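Local coordinates for beta-glucosidase (Pseudoalteromonas sp., PDB 3F95), which is the extra C-terminal domain of an exo-1,3/1,4-beta-glucanase, a beta-sandwich whose parent enzyme probably acts as a beta-glucosidase, at residues Asp57-Phe61 against Leu163-Asp167. Residues are numbered along the deposited sequence; the frame is centred on the assembly and turned at random.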
ATOM      1  N   ASP A  57     -13.367   5.471   4.832  1.00 14.76           N
ATOM      2  CA  ASP A  57     -12.646   5.602   3.559  1.00 15.50           C
ATOM      3  C   ASP A  57     -11.179   5.159   3.628  1.00 14.43           C
ATOM      4  O   ASP A  57     -10.498   5.124   2.609  1.00 15.80           O
ATOM      5  CB  ASP A  57     -12.767   7.011   2.945  1.00 15.29           C
ATOM      6  CG  ASP A  57     -12.138   8.084   3.801  1.00 17.59           C
ATOM      7  OD1 ASP A  57     -11.983   7.865   5.021  1.00 20.27           O
ATOM      8  OD2 ASP A  57     -11.828   9.158   3.253  1.00 18.45           O
ATOM      9  N   GLY A  58     -10.707   4.807   4.826  1.00 14.11           N
ATOM     10  CA  GLY A  58      -9.326   4.343   5.006  1.00 12.37           C
ATOM     11  C   GLY A  58      -9.301   2.926   5.576  1.00 12.35           C
ATOM     12  O   GLY A  58     -10.312   2.420   6.060  1.00 12.10           O
ATOM     13  N   ARG A  59      -8.129   2.307   5.558  1.00 11.70           N
ATOM     14  CA  ARG A  59      -7.970   1.029   6.234  1.00 10.78           C
ATOM     15  C   ARG A  59      -6.743   1.126   7.108  1.00 11.40           C
ATOM     16  O   ARG A  59      -5.676   1.559   6.647  1.00 11.28           O
ATOM     17  CB  ARG A  59      -7.843  -0.102   5.216  1.00 12.08           C
ATOM     18  CG  ARG A  59      -9.097  -0.320   4.364  1.00 12.67           C
ATOM     19  CD  ARG A  59     -10.213  -1.048   5.135  1.00 15.56           C
ATOM     20  NE  ARG A  59     -11.393  -1.214   4.268  1.00 15.25           N
ATOM     21  CZ  ARG A  59     -12.290  -0.260   4.023  1.00 16.01           C
ATOM     22  NH1 ARG A  59     -12.153   0.953   4.566  1.00 12.83           N
ATOM     23  NH2 ARG A  59     -13.328  -0.528   3.224  1.00 17.14           N
ATOM     24  N   GLY A  60      -6.890   0.717   8.369  1.00 11.46           N
ATOM     25  CA  GLY A  60      -5.777   0.678   9.304  1.00 11.25           C
ATOM     26  C   GLY A  60      -5.263  -0.740   9.352  1.00 11.17           C
ATOM     27  O   GLY A  60      -6.067  -1.687   9.333  1.00 12.14           O
ATOM     28  N   PHE A  61      -3.949  -0.882   9.401  1.00 11.76           N
ATOM     29  CA  PHE A  61      -3.295  -2.185   9.451  1.00 11.70           C
ATOM     30  C   PHE A  61      -2.326  -2.233  10.630  1.00 12.65           C
ATOM     31  O   PHE A  61      -1.504  -1.320  10.797  1.00 13.27           O
ATOM     32  CB  PHE A  61      -2.578  -2.440   8.124  1.00 11.67           C
ATOM     33  CG  PHE A  61      -3.508  -2.459   6.925  1.00 12.10           C
ATOM     34  CD1 PHE A  61      -4.196  -3.614   6.574  1.00 10.20           C
ATOM     35  CD2 PHE A  61      -3.666  -1.320   6.126  1.00 13.62           C
ATOM     36  CE1 PHE A  61      -5.040  -3.647   5.466  1.00 12.88           C
ATOM     37  CE2 PHE A  61      -4.506  -1.321   5.001  1.00 13.96           C
ATOM     38  CZ  PHE A  61      -5.220  -2.489   4.677  1.00 12.65           C
ATOM     39  N   LEU A 163      -0.102   1.453  10.678  1.00 12.12           N
ATOM     40  CA  LEU A 163      -0.312   2.517   9.715  1.00 12.55           C
ATOM     41  C   LEU A 163      -1.704   2.400   9.137  1.00 13.02           C
ATOM     42  O   LEU A 163      -2.402   1.432   9.387  1.00 12.64           O
ATOM     43  CB  LEU A 163       0.746   2.478   8.606  1.00 12.12           C
ATOM     44  CG  LEU A 163       0.908   1.185   7.769  1.00 13.19           C
ATOM     45  CD1 LEU A 163      -0.242   0.894   6.810  1.00 14.10           C
ATOM     46  CD2 LEU A 163       2.245   1.193   7.040  1.00 12.57           C
ATOM     47  N   ALA A 164      -2.084   3.408   8.366  1.00 13.04           N
ATOM     48  CA  ALA A 164      -3.367   3.388   7.677  1.00 13.23           C
ATOM     49  C   ALA A 164      -3.140   3.918   6.282  1.00 13.42           C
ATOM     50  O   ALA A 164      -2.215   4.691   6.059  1.00 12.63           O
ATOM     51  CB  ALA A 164      -4.361   4.214   8.396  1.00 14.08           C
ATOM     52  N   ILE A 165      -3.982   3.482   5.348  1.00 12.60           N
ATOM     53  CA  ILE A 165      -3.845   3.811   3.929  1.00 14.05           C
ATOM     54  C   ILE A 165      -5.213   4.270   3.424  1.00 13.42           C
ATOM     55  O   ILE A 165      -6.228   3.754   3.861  1.00 13.57           O
ATOM     56  CB  ILE A 165      -3.376   2.553   3.150  1.00 14.87           C
ATOM     57  CG1 ILE A 165      -1.915   2.219   3.512  1.00 17.58           C
ATOM     58  CG2 ILE A 165      -3.470   2.763   1.633  1.00 18.46           C
ATOM     59  CD1 ILE A 165      -1.557   0.757   3.223  1.00 20.08           C
ATOM     60  N   ALA A 166      -5.228   5.238   2.510  1.00 13.15           N
ATOM     61  CA  ALA A 166      -6.447   5.659   1.842  1.00 13.31           C
ATOM     62  C   ALA A 166      -6.126   6.186   0.450  1.00 13.24           C
ATOM     63  O   ALA A 166      -4.990   6.546   0.171  1.00 12.88           O
ATOM     64  CB  ALA A 166      -7.138   6.739   2.648  1.00 13.15           C
ATOM     65  N   ASP A 167      -7.144   6.244  -0.406  1.00 13.87           N
ATOM     66  CA  ASP A 167      -7.091   7.043  -1.632  1.00 14.64           C
ATOM     67  C   ASP A 167      -5.917   6.625  -2.520  1.00 14.52           C
ATOM     68  O   ASP A 167      -5.018   7.439  -2.879  1.00 16.35           O
ATOM     69  CB  ASP A 167      -7.001   8.546  -1.284  1.00 15.46           C
ATOM     70  CG  ASP A 167      -8.291   9.123  -0.678  1.00 18.62           C
ATOM     71  OD1 ASP A 167      -9.337   8.434  -0.551  1.00 22.66           O
ATOM     72  OD2 ASP A 167      -8.259  10.327  -0.329  1.00 21.42           O
TER
HETATM   73  O   HOH W   1      -9.876   5.932   0.169  1.00 15.05           O
HETATM   74  O   HOH W   2     -11.589   9.261   0.625  1.00 32.16           O
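The ring of Phe61 meets two methyl groups of strand 163-167, both approaching obliquely: Leu163 CD1 lies 4.1 Å from Phe61 CD2, and Ile165 CD1 is 4.0 Å from Phe61 CE2. With its CG between the backbone N and the carbonyl carbon (chi1 57°), Leu163 swings CD1 back toward the ring, while Ile165, whose side chain crosses that of Phe61 at about a right angle, reaches the ring with CD1 at the end of its CG1 branch. The second flat group, the guanidinium of Arg59, folds back along its own strand instead. Its NH1 donates to Gly58 O, which lies in the guanidinium plane, although the donor stands 57° out of the carbonyl plane; NH1 also donates to Glu56 O, and NE to Gly34 O.

Beneath these side chains the antiparallel backbones are joined at two hydrogen-bonded pairs. Arg59 and Ile165 exchange two bonds of 2.9 Å between N and O, and Phe61 N gives a nearly straight bond (178°) to Leu163 O, returned by Leu163 N to Phe61 O. On the other face, Ala164 CB packs 3.9 Å from Gly60 CA, and Ala166 CB touches Asp57 O. At the far end one water joins Asp57 O to both the N and OD1 of Asp167. A second bridges Asp57 OD2 and Asp167 OD1, lying between two like charges 4.6 Å apart. Leu52 N and Ser53 N bind the Asp57 carboxylate, and Lys91 forms a salt bridge with Asp167.

The pair forms the middle of one sheet of the beta-sandwich, in a galactose-binding-like domain. Strand 45-50 flanks 58-63, with a classic beta bulge where Asp57 and Gly58 face Val50, and strand 87-94 flanks 161-171. The Phe61 face looks into the sandwich, touching Trp20 and Leu69 of the opposing sheet.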